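Local coordinates for protein allergen Aed a 2 (Aedes aegypti, PDB 3DXL) that binds and sequesters host biogenic amines and leukotrienes in two separate pockets, so modulating the blood feeding of female mosquitoes, at residues 4-9 and 136-141; 12-17 and 276-281; 32-37 and 45-50; 197-202 and 208-213. All coordinates share one frame; numbering follows the deposited sequence. Where two conformers were deposited one is given.

Contact 1: residues 4-9 and 136-141; sequences FDPEEM and KGLYEK
Apolar packing joins P6, in the first turn of helix 6-20, to L138 and Y139 of helix 132-142. The pyrrolidine ring of P6 is shared between the two: its CG meets CD2 of L138 at 3.6 Å, the two side chains crossing at about a right angle, while its CB sits over one face of the Y139 ring. This second contact is a CH-pi interaction, with P6 CB 4.0 Å from the ring centroid and 28° off the ring normal, displaced toward the phenol end, where CB lies 3.6 Å from Y139 CZ. L138 extends to the proline with CG anti to its backbone N (chi1 -167°).

Polar groups fix the helix start itself. D5 is the N-cap, and with E8 it forms a capping box: E8 N donates to D5 OD1 (2.8 Å), and D5 N returns a nearly straight bond to the anti lone pair of E8 OE1. The carboxylate of E7 leads away from Y139 to Y274 and R198.

No hydrogen bond links the two segments, so the fit of P6 against the leucine and the tyrosine face joins them, close to K149 of the leukotriene E4 site, while the capping box holds the helix end that presents the proline.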
# COMPACT_ATOMS: atom_id res chain seq x y z
N PHE A 4 5.86 -1.66 10.36
CA PHE A 4 4.68 -1.35 9.55
C PHE A 4 3.54 -0.93 10.45
O PHE A 4 3.24 -1.60 11.45
CB PHE A 4 4.27 -2.57 8.74
CG PHE A 4 5.30 -3.02 7.75
CD1 PHE A 4 5.55 -2.29 6.59
CD2 PHE A 4 6.03 -4.18 7.98
CE1 PHE A 4 6.51 -2.72 5.67
CE2 PHE A 4 6.98 -4.61 7.07
CZ PHE A 4 7.22 -3.89 5.92
N ASP A 5 2.88 0.17 10.08
CA ASP A 5 1.72 0.61 10.83
C ASP A 5 0.46 -0.12 10.33
O ASP A 5 0.55 -0.93 9.40
CB ASP A 5 1.60 2.16 10.83
CG ASP A 5 1.19 2.75 9.48
OD1 ASP A 5 0.53 2.06 8.67
OD2 ASP A 5 1.50 3.94 9.25
N PRO A 6 -0.69 0.10 10.98
CA PRO A 6 -1.88 -0.64 10.55
C PRO A 6 -2.28 -0.47 9.09
O PRO A 6 -2.73 -1.43 8.46
CB PRO A 6 -2.97 -0.12 11.49
CG PRO A 6 -2.20 0.21 12.74
CD PRO A 6 -0.95 0.87 12.21
N GLU A 7 -2.13 0.75 8.56
CA GLU A 7 -2.44 1.05 7.17
C GLU A 7 -1.49 0.30 6.24
O GLU A 7 -1.90 -0.20 5.19
CB GLU A 7 -2.36 2.55 6.93
CG GLU A 7 -2.68 2.99 5.49
CD GLU A 7 -1.51 2.82 4.52
OE1 GLU A 7 -0.34 2.84 4.95
OE2 GLU A 7 -1.77 2.75 3.30
N GLU A 8 -0.23 0.24 6.63
CA GLU A 8 0.77 -0.42 5.81
C GLU A 8 0.52 -1.92 5.71
O GLU A 8 0.69 -2.51 4.65
CB GLU A 8 2.19 -0.12 6.30
CG GLU A 8 2.59 1.33 6.04
CD GLU A 8 3.89 1.73 6.69
OE1 GLU A 8 4.05 1.49 7.90
OE2 GLU A 8 4.74 2.34 6.01
N MET A 9 0.09 -2.53 6.82
CA MET A 9 -0.27 -3.95 6.79
C MET A 9 -1.57 -4.18 6.04
O MET A 9 -1.68 -5.13 5.28
CB MET A 9 -0.31 -4.55 8.20
CG MET A 9 1.04 -4.56 8.89
SD MET A 9 2.38 -5.32 7.92
CE MET A 9 1.67 -6.90 7.49
N LYS A 136 -8.18 -1.49 16.17
CA LYS A 136 -9.17 -0.42 16.38
C LYS A 136 -8.65 0.63 17.36
O LYS A 136 -8.78 1.83 17.12
CB LYS A 136 -10.49 -1.02 16.88
CG LYS A 136 -11.57 -0.01 17.24
CD LYS A 136 -12.76 -0.69 17.90
CE LYS A 136 -13.72 0.32 18.51
NZ LYS A 136 -14.42 1.13 17.47
N GLY A 137 -8.08 0.17 18.46
CA GLY A 137 -7.52 1.07 19.47
C GLY A 137 -6.38 1.90 18.94
O GLY A 137 -6.27 3.09 19.23
N LEU A 138 -5.50 1.28 18.16
CA LEU A 138 -4.38 2.00 17.56
C LEU A 138 -4.86 3.06 16.55
O LEU A 138 -4.37 4.20 16.57
CB LEU A 138 -3.41 1.03 16.90
CG LEU A 138 -2.03 1.52 16.46
CD1 LEU A 138 -1.38 2.47 17.47
CD2 LEU A 138 -1.12 0.33 16.21
N TYR A 139 -5.83 2.72 15.71
CA TYR A 139 -6.38 3.71 14.78
C TYR A 139 -6.96 4.90 15.52
O TYR A 139 -6.85 6.04 15.06
CB TYR A 139 -7.44 3.09 13.88
CG TYR A 139 -6.94 2.42 12.63
CD1 TYR A 139 -6.27 3.14 11.63
CD2 TYR A 139 -7.19 1.06 12.40
CE1 TYR A 139 -5.84 2.51 10.45
CE2 TYR A 139 -6.77 0.43 11.23
CZ TYR A 139 -6.09 1.16 10.26
OH TYR A 139 -5.66 0.56 9.09
N GLU A 140 -7.61 4.66 16.66
CA GLU A 140 -8.16 5.75 17.46
C GLU A 140 -7.06 6.64 18.04
O GLU A 140 -7.16 7.87 17.99
CB GLU A 140 -9.09 5.20 18.55
CG GLU A 140 -10.32 4.50 17.99
CD GLU A 140 -11.52 4.44 18.93
OE1 GLU A 140 -11.34 4.48 20.17
OE2 GLU A 140 -12.65 4.34 18.41
N LYS A 141 -6.01 6.02 18.57
CA LYS A 141 -4.85 6.77 19.07
C LYS A 141 -4.24 7.66 17.99
O LYS A 141 -3.95 8.83 18.22
CB LYS A 141 -3.78 5.81 19.62
CG LYS A 141 -4.08 5.26 21.02
CD LYS A 141 -2.87 4.55 21.61
CE LYS A 141 -3.10 4.07 23.04
NZ LYS A 141 -3.23 5.20 24.01

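Contact 2: residues 12-17 and 276-281; sequences IFTRCM and FNLPKN. Unlike the reference sequence in segment 276-281: N281 (reference Lys).
L278 inserts its branched end between T14 and M17, one turn apart on helix 6-20. Its two methyl groups divide the work. CD2 rests against the helix backbone, 3.7 Å from T14 O, and CD1 lies alongside the M17 side chain, with L278 CD1 and M17 CB 4.0 Å apart. The T14 methyl completes this shell more loosely, T14 CG2 being 4.2 Å from L278 CD1. Both helix side chains cross the leucine at about a right angle, and no hydrogen bond passes between the segments.

M17 was modelled in two conformers. In one of them the chain bends at chi3 (-76°) and places M17 CE 3.6 Å from L278 CD1, a contact that holds for that conformer. T14 has OG1 between its backbone N and carbonyl carbon (chi1 58°); from there the hydroxyl bonds to L10 O in the preceding turn, and CG2 is the branch that faces L278.

Further out, R27 holds the loop on which the leucine is carried: its NE bonds to L278 O and its NH2 to N277 O, while N277 OD1 accepts from Q282 N. Helix 27-34 adds L31, which touches both L278 and M17. On another side of helix 6-20, C16 is tied to helix 45-58 by its disulfide with C53. The contact is loop-on-helix packing, in which the segment following helix 257-271 joins the C-terminal part of the chain to helix 6-20 of the all-helical N-terminal odorant-binding-protein domain.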
# COMPACT_ATOMS: atom_id res chain seq x y z
N ILE A 12 -0.68 -4.18 2.43
CA ILE A 12 -0.06 -5.45 2.06
C ILE A 12 -1.08 -6.57 1.91
O ILE A 12 -1.12 -7.26 0.89
CB ILE A 12 1.06 -5.85 3.07
CG1 ILE A 12 2.26 -4.92 2.90
CG2 ILE A 12 1.45 -7.32 2.89
CD1 ILE A 12 3.31 -5.03 4.01
N PHE A 13 -1.92 -6.76 2.93
CA PHE A 13 -2.85 -7.88 2.88
C PHE A 13 -3.81 -7.73 1.70
O PHE A 13 -4.04 -8.68 0.94
CB PHE A 13 -3.64 -8.03 4.18
CG PHE A 13 -2.79 -8.23 5.43
CD1 PHE A 13 -1.64 -9.00 5.41
CD2 PHE A 13 -3.17 -7.62 6.63
CE1 PHE A 13 -0.88 -9.17 6.57
CE2 PHE A 13 -2.41 -7.79 7.79
CZ PHE A 13 -1.27 -8.56 7.75
N THR A 14 -4.38 -6.54 1.54
CA THR A 14 -5.36 -6.34 0.48
C THR A 14 -4.75 -6.40 -0.92
O THR A 14 -5.37 -6.96 -1.82
CB THR A 14 -6.19 -5.05 0.67
OG1 THR A 14 -5.33 -3.91 0.73
CG2 THR A 14 -7.03 -5.15 1.95
N ARG A 15 -3.54 -5.85 -1.09
CA ARG A 15 -2.85 -5.96 -2.38
C ARG A 15 -2.57 -7.42 -2.72
O ARG A 15 -2.81 -7.87 -3.84
CB ARG A 15 -1.55 -5.14 -2.39
CG ARG A 15 -0.65 -5.37 -3.60
CD ARG A 15 -1.31 -5.04 -4.95
NE ARG A 15 -1.77 -3.65 -5.04
CZ ARG A 15 -1.00 -2.63 -5.38
NH1 ARG A 15 0.28 -2.81 -5.70
NH2 ARG A 15 -1.51 -1.40 -5.42
N CYS A 16 -2.08 -8.18 -1.75
CA CYS A 16 -1.76 -9.57 -1.99
C CYS A 16 -3.02 -10.39 -2.29
O CYS A 16 -2.99 -11.29 -3.13
CB CYS A 16 -0.98 -10.13 -0.81
SG CYS A 16 0.70 -9.48 -0.74
N MET A 17 -4.14 -10.06 -1.64
CA MET A 17 -5.40 -10.73 -1.97
C MET A 17 -5.88 -10.34 -3.36
O MET A 17 -6.29 -11.20 -4.14
CB MET A 17 -6.47 -10.46 -0.92
CG MET A 17 -6.21 -11.21 0.37
SD MET A 17 -7.60 -11.18 1.50
CE MET A 17 -7.45 -9.49 2.11
N PHE A 276 -11.41 -2.78 -2.32
CA PHE A 276 -12.20 -2.40 -3.50
C PHE A 276 -12.51 -3.54 -4.47
O PHE A 276 -13.66 -3.73 -4.88
CB PHE A 276 -11.47 -1.28 -4.25
CG PHE A 276 -12.23 -0.67 -5.39
CD1 PHE A 276 -13.07 0.42 -5.17
CD2 PHE A 276 -12.09 -1.16 -6.68
CE1 PHE A 276 -13.76 1.01 -6.22
CE2 PHE A 276 -12.79 -0.57 -7.74
CZ PHE A 276 -13.62 0.51 -7.50
N ASN A 277 -11.48 -4.30 -4.85
CA ASN A 277 -11.60 -5.34 -5.86
C ASN A 277 -11.72 -6.75 -5.32
O ASN A 277 -11.72 -7.71 -6.10
CB ASN A 277 -10.41 -5.27 -6.82
CG ASN A 277 -10.61 -4.25 -7.93
OD1 ASN A 277 -11.70 -4.12 -8.46
ND2 ASN A 277 -9.54 -3.55 -8.30
N LEU A 278 -11.83 -6.91 -4.00
CA LEU A 278 -11.72 -8.25 -3.42
C LEU A 278 -12.95 -9.14 -3.60
O LEU A 278 -12.81 -10.27 -4.06
CB LEU A 278 -11.20 -8.22 -1.98
CG LEU A 278 -9.87 -7.50 -1.77
CD1 LEU A 278 -9.35 -7.74 -0.37
CD2 LEU A 278 -8.83 -7.90 -2.80
N PRO A 279 -14.16 -8.66 -3.23
CA PRO A 279 -15.32 -9.53 -3.49
C PRO A 279 -15.43 -9.96 -4.97
O PRO A 279 -15.80 -11.10 -5.25
CB PRO A 279 -16.51 -8.66 -3.07
CG PRO A 279 -15.94 -7.74 -2.04
CD PRO A 279 -14.57 -7.40 -2.58
N LYS A 280 -15.10 -9.05 -5.88
CA LYS A 280 -15.01 -9.35 -7.31
C LYS A 280 -14.32 -8.19 -7.98
O LYS A 280 -14.54 -7.03 -7.61
CB LYS A 280 -16.41 -9.55 -7.92
CG LYS A 280 -16.42 -10.11 -9.36
CD LYS A 280 -15.80 -11.50 -9.43
CE LYS A 280 -15.98 -12.15 -10.80
NZ LYS A 280 -15.30 -13.48 -10.89
N ASN A 281 -13.45 -8.49 -8.94
CA ASN A 281 -12.84 -7.47 -9.76
C ASN A 281 -13.93 -6.54 -10.30
O ASN A 281 -14.90 -7.00 -10.92
CB ASN A 281 -12.04 -8.12 -10.90
CG ASN A 281 -11.79 -7.18 -12.06
OD1 ASN A 281 -12.59 -7.09 -12.99
ND2 ASN A 281 -10.65 -6.50 -12.02

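Contact 3: residues 32-37 and 45-50; sequences AKWKEW and PATQCF
The end of helix 27-34 and the start of helix 45-58 meet in the N-terminal odorant-binding-protein domain through a stacked aromatic pair, W34 and F50. The six-membered ring of W34 and the F50 ring form an offset stack, almost parallel at 4° between planes and with centroids 4.4 Å apart. The side chains run past each other in opposite directions, so that F50 CG lies 3.6 Å from W34 CE3 while the far end of the phenyl ring reaches W34 CB. F50 CB adds a CH-pi contact over the same indole ring, 3.9 Å from its centroid. CG anti to the backbone N (chi1 165°) sends the F50 ring toward W34, and chi2 (65°) turns it nearly parallel to the indole.

Beside this stack the benzo rim of W34 meets the first turn of helix 45-58: W34 CZ2 is 3.5 Å from T47 CA, and W34 CH2 is 3.6 Å from A46 O. The polar atoms here are satisfied by the linker, W34 NE1 donating to E40 O and T47 OG1 bonding to P41 O. M17 of helix 6-20 touches both stacked rings.

Just beyond W34 the helix closes in a Schellman motif, with W37, at positive phi, as its C-prime residue. Its side chain departs from helix 45-58, and its indole meets F13 and K125. W37 binds leukotriene E4, so the C-prime residue of this Schellman motif belongs to the N-terminal lipid-binding site.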
# COMPACT_ATOMS: atom_id res chain seq x y z
N ALA A 32 -12.92 -15.04 2.50
CA ALA A 32 -13.44 -15.14 3.87
C ALA A 32 -12.42 -15.74 4.84
O ALA A 32 -12.35 -15.33 6.00
CB ALA A 32 -14.73 -15.94 3.89
N LYS A 33 -11.66 -16.72 4.36
CA LYS A 33 -10.62 -17.37 5.17
C LYS A 33 -9.38 -16.51 5.28
O LYS A 33 -8.89 -16.24 6.39
CB LYS A 33 -10.26 -18.73 4.58
CG LYS A 33 -11.34 -19.78 4.78
CD LYS A 33 -10.96 -21.14 4.20
CE LYS A 33 -11.29 -21.24 2.71
NZ LYS A 33 -11.28 -22.64 2.22
N TRP A 34 -8.84 -16.07 4.15
CA TRP A 34 -7.60 -15.30 4.17
C TRP A 34 -7.71 -14.03 5.02
O TRP A 34 -6.77 -13.68 5.74
CB TRP A 34 -7.14 -14.94 2.75
CG TRP A 34 -6.90 -16.09 1.82
CD1 TRP A 34 -6.96 -17.43 2.10
CD2 TRP A 34 -6.55 -15.98 0.43
NE1 TRP A 34 -6.67 -18.16 0.96
CE2 TRP A 34 -6.42 -17.29 -0.07
CE3 TRP A 34 -6.32 -14.90 -0.43
CZ2 TRP A 34 -6.08 -17.55 -1.41
CZ3 TRP A 34 -5.99 -15.16 -1.76
CH2 TRP A 34 -5.87 -16.47 -2.23
N LYS A 35 -8.86 -13.36 4.95
CA LYS A 35 -9.10 -12.15 5.76
C LYS A 35 -8.90 -12.40 7.24
O LYS A 35 -8.47 -11.50 7.97
CB LYS A 35 -10.52 -11.62 5.56
CG LYS A 35 -10.76 -10.93 4.25
CD LYS A 35 -12.06 -10.13 4.30
CE LYS A 35 -13.13 -10.79 5.18
NZ LYS A 35 -14.36 -9.95 5.24
N GLU A 36 -9.24 -13.62 7.67
CA GLU A 36 -9.21 -14.01 9.08
C GLU A 36 -7.91 -14.71 9.46
O GLU A 36 -7.84 -15.37 10.51
CB GLU A 36 -10.42 -14.89 9.40
CG GLU A 36 -11.79 -14.25 9.11
CD GLU A 36 -12.00 -12.90 9.79
OE1 GLU A 36 -11.69 -12.78 11.00
OE2 GLU A 36 -12.48 -11.96 9.13
N TRP A 37 -6.89 -14.57 8.62
CA TRP A 37 -5.58 -15.19 8.86
C TRP A 37 -5.63 -16.73 8.79
O TRP A 37 -4.82 -17.42 9.41
CB TRP A 37 -4.98 -14.68 10.17
CG TRP A 37 -4.45 -13.27 10.09
CD1 TRP A 37 -5.17 -12.13 9.79
CD2 TRP A 37 -3.11 -12.85 10.30
NE1 TRP A 37 -4.34 -11.04 9.81
CE2 TRP A 37 -3.07 -11.45 10.12
CE3 TRP A 37 -1.92 -13.52 10.63
CZ2 TRP A 37 -1.89 -10.71 10.26
CZ3 TRP A 37 -0.75 -12.79 10.77
CH2 TRP A 37 -0.74 -11.40 10.57
N PRO A 45 -2.66 -23.31 -5.39
CA PRO A 45 -1.65 -22.35 -5.84
C PRO A 45 -2.00 -20.89 -5.48
O PRO A 45 -1.10 -20.12 -5.18
CB PRO A 45 -1.59 -22.56 -7.36
CG PRO A 45 -2.07 -23.98 -7.54
CD PRO A 45 -3.11 -24.19 -6.49
N ALA A 46 -3.28 -20.54 -5.49
CA ALA A 46 -3.69 -19.19 -5.14
C ALA A 46 -3.31 -18.86 -3.69
O ALA A 46 -2.74 -17.81 -3.41
CB ALA A 46 -5.17 -19.01 -5.37
N THR A 47 -3.59 -19.78 -2.77
CA THR A 47 -3.25 -19.59 -1.37
C THR A 47 -1.75 -19.49 -1.19
O THR A 47 -1.24 -18.66 -0.43
CB THR A 47 -3.78 -20.74 -0.52
OG1 THR A 47 -5.19 -20.86 -0.74
CG2 THR A 47 -3.51 -20.52 0.96
N GLN A 48 -1.03 -20.35 -1.89
CA GLN A 48 0.41 -20.39 -1.78
C GLN A 48 1.05 -19.08 -2.24
O GLN A 48 1.92 -18.54 -1.56
CB GLN A 48 0.97 -21.57 -2.57
CG GLN A 48 0.51 -22.90 -1.99
CD GLN A 48 0.64 -24.06 -2.95
OE1 GLN A 48 1.27 -23.96 -4.00
NE2 GLN A 48 0.04 -25.19 -2.58
N CYS A 49 0.58 -18.55 -3.37
CA CYS A 49 1.14 -17.30 -3.87
C CYS A 49 0.69 -16.10 -3.05
O CYS A 49 1.45 -15.15 -2.89
CB CYS A 49 0.84 -17.10 -5.35
SG CYS A 49 1.83 -18.18 -6.42
N PHE A 50 -0.53 -16.14 -2.53
CA PHE A 50 -0.98 -15.12 -1.58
C PHE A 50 -0.03 -15.07 -0.37
O PHE A 50 0.44 -14.00 0.03
CB PHE A 50 -2.41 -15.40 -1.09
CG PHE A 50 -2.80 -14.62 0.13
CD1 PHE A 50 -2.91 -13.23 0.09
CD2 PHE A 50 -3.06 -15.26 1.35
CE1 PHE A 50 -3.25 -12.50 1.22
CE2 PHE A 50 -3.41 -14.54 2.48
CZ PHE A 50 -3.50 -13.15 2.42

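Contact 4: residues 197-202 and 208-213; sequences IRYITK and VEEVKR
E210 has CG anti to its backbone N (chi1 -171°) and bends at chi2 (70°), which carries its methylene groups against the carbonyl oxygens of I197 and R198. Y199, with CG anti to its carbonyl carbon, extends its ring along the first turn of helix 208-217. E210 CG consequently lies 3.3 Å from I197 O and 3.4 Å from R198 O, and meets the tyrosine at its edge, 3.7 Å from Y199 CD1. Over one face of that ring comes V211 CG2 in a CH-pi contact, 3.9 Å from the centroid and 17° off the normal. I197 CD1 covers the opposite face, so the ring is held between two aliphatic groups.

The phenol end is fixed by polar partners. Y199 OH bonds to D214 and accepts from a water at 2.8 Å, which also donates to V211 O at 3.3 Å. The E210 carboxylate reaches R267 and R15, the latter on helix 6-20.

E210 thus has two roles: its aliphatic part packs against the loop, and its charged end joins two arginines from different helices. Those arginines would be expected to favour its ionised form and to offset the proximity of I197 O, which lies 3.5 Å from E210 OE2 without a hydrogen bond.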
# COMPACT_ATOMS: atom_id res chain seq x y z
N ILE A 197 0.17 6.09 -2.27
CA ILE A 197 -0.25 5.21 -3.35
C ILE A 197 0.91 4.43 -3.94
O ILE A 197 0.76 3.77 -4.97
CB ILE A 197 -1.03 5.95 -4.44
CG1 ILE A 197 -0.11 7.02 -5.11
CG2 ILE A 197 -2.32 6.49 -3.83
CD1 ILE A 197 -0.72 7.76 -6.28
N ARG A 198 2.06 4.53 -3.28
CA ARG A 198 3.21 3.65 -3.53
C ARG A 198 3.91 3.90 -4.87
O ARG A 198 4.66 3.06 -5.36
CB ARG A 198 2.82 2.17 -3.34
CG ARG A 198 2.89 1.67 -1.89
CD ARG A 198 1.78 2.23 -1.00
NE ARG A 198 1.82 1.66 0.34
CZ ARG A 198 0.99 1.95 1.33
NH1 ARG A 198 0.02 2.84 1.17
NH2 ARG A 198 1.14 1.36 2.51
N TYR A 199 3.67 5.07 -5.46
CA TYR A 199 4.44 5.48 -6.65
C TYR A 199 5.88 5.80 -6.26
O TYR A 199 6.78 5.67 -7.09
CB TYR A 199 3.84 6.71 -7.32
CG TYR A 199 2.55 6.49 -8.07
CD1 TYR A 199 1.84 5.30 -7.97
CD2 TYR A 199 2.03 7.51 -8.85
CE1 TYR A 199 0.65 5.13 -8.64
CE2 TYR A 199 0.85 7.36 -9.52
CZ TYR A 199 0.16 6.18 -9.43
OH TYR A 199 -1.03 6.04 -10.08
N ILE A 200 6.07 6.21 -5.01
CA ILE A 200 7.38 6.48 -4.43
C ILE A 200 7.51 5.62 -3.18
O ILE A 200 6.58 5.53 -2.38
CB ILE A 200 7.54 7.98 -4.05
CG1 ILE A 200 7.37 8.89 -5.28
CG2 ILE A 200 8.87 8.26 -3.33
CD1 ILE A 200 8.52 8.87 -6.29
N THR A 201 8.65 4.95 -3.05
CA THR A 201 8.93 4.07 -1.90
C THR A 201 9.31 4.86 -0.64
O THR A 201 9.54 6.07 -0.69
CB THR A 201 10.08 3.08 -2.22
OG1 THR A 201 11.30 3.81 -2.35
CG2 THR A 201 9.79 2.31 -3.50
N LYS A 202 9.43 4.15 0.49
CA LYS A 202 9.90 4.75 1.75
C LYS A 202 11.27 5.45 1.66
O LYS A 202 11.52 6.42 2.37
CB LYS A 202 9.90 3.70 2.87
CG LYS A 202 10.97 2.61 2.73
CD LYS A 202 11.05 1.72 3.96
CE LYS A 202 12.26 0.80 3.89
NZ LYS A 202 12.37 -0.10 5.08
N VAL A 208 8.16 2.37 -10.84
CA VAL A 208 7.53 2.43 -12.16
C VAL A 208 6.40 1.42 -12.29
O VAL A 208 5.37 1.70 -12.91
CB VAL A 208 8.57 2.22 -13.31
CG1 VAL A 208 7.88 2.16 -14.67
CG2 VAL A 208 9.61 3.32 -13.31
N GLU A 209 6.59 0.23 -11.71
CA GLU A 209 5.58 -0.81 -11.82
C GLU A 209 4.26 -0.43 -11.15
O GLU A 209 3.20 -0.80 -11.63
CB GLU A 209 6.11 -2.15 -11.30
CG GLU A 209 7.22 -2.77 -12.16
CD GLU A 209 6.86 -2.88 -13.64
OE1 GLU A 209 5.71 -3.24 -13.96
OE2 GLU A 209 7.75 -2.63 -14.48
N GLU A 210 4.32 0.32 -10.05
CA GLU A 210 3.08 0.77 -9.41
C GLU A 210 2.31 1.77 -10.29
O GLU A 210 1.09 1.69 -10.40
CB GLU A 210 3.37 1.37 -8.04
CG GLU A 210 2.11 1.67 -7.19
CD GLU A 210 1.36 0.44 -6.67
OE1 GLU A 210 1.92 -0.68 -6.63
OE2 GLU A 210 0.19 0.61 -6.27
N VAL A 211 3.04 2.68 -10.95
CA VAL A 211 2.40 3.64 -11.85
C VAL A 211 1.78 2.90 -13.03
O VAL A 211 0.65 3.16 -13.43
CB VAL A 211 3.38 4.72 -12.37
CG1 VAL A 211 2.61 5.82 -13.06
CG2 VAL A 211 4.18 5.30 -11.23
N LYS A 212 2.53 1.93 -13.56
CA LYS A 212 2.04 1.11 -14.66
C LYS A 212 0.77 0.35 -14.30
O LYS A 212 -0.14 0.24 -15.11
CB LYS A 212 3.11 0.13 -15.14
CG LYS A 212 4.24 0.80 -15.91
CD LYS A 212 5.41 -0.15 -16.15
CE LYS A 212 4.99 -1.33 -17.01
NZ LYS A 212 6.15 -2.25 -17.28
N ARG A 213 0.74 -0.18 -13.08
CA ARG A 213 -0.41 -0.92 -12.58
C ARG A 213 -1.67 -0.07 -12.72
O ARG A 213 -2.70 -0.54 -13.17
CB ARG A 213 -0.17 -1.30 -11.11
CG ARG A 213 -1.22 -2.21 -10.51
CD ARG A 213 -0.93 -2.49 -9.04
NE ARG A 213 -1.55 -3.75 -8.61
CZ ARG A 213 -2.81 -3.88 -8.21
NH1 ARG A 213 -3.60 -2.82 -8.14
NH2 ARG A 213 -3.28 -5.07 -7.87
O HOH W 1 -0.58 6.15 -12.88

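Overall arrangement
Helix 6-20 runs through much of this pattern. Its first turn closes a long loop with helix 132-142 in contact 1, and its middle takes part in contact 2, whose partner lies near the C-terminal end; these two loops cross. Contact 3 closes a short connection between helices 27-34 and 45-58 and is nested inside both, touching contact 2 through M17. Contact 4 closes the short turn between the end of helix 184-196 and helix 208-217; it follows contact 1 in series and lies within the loop of contact 2, in the second odorant-binding-protein domain. Salt bridges span the two domains: E7 of contact 1 with R198, and R15 of contact 2 with E210.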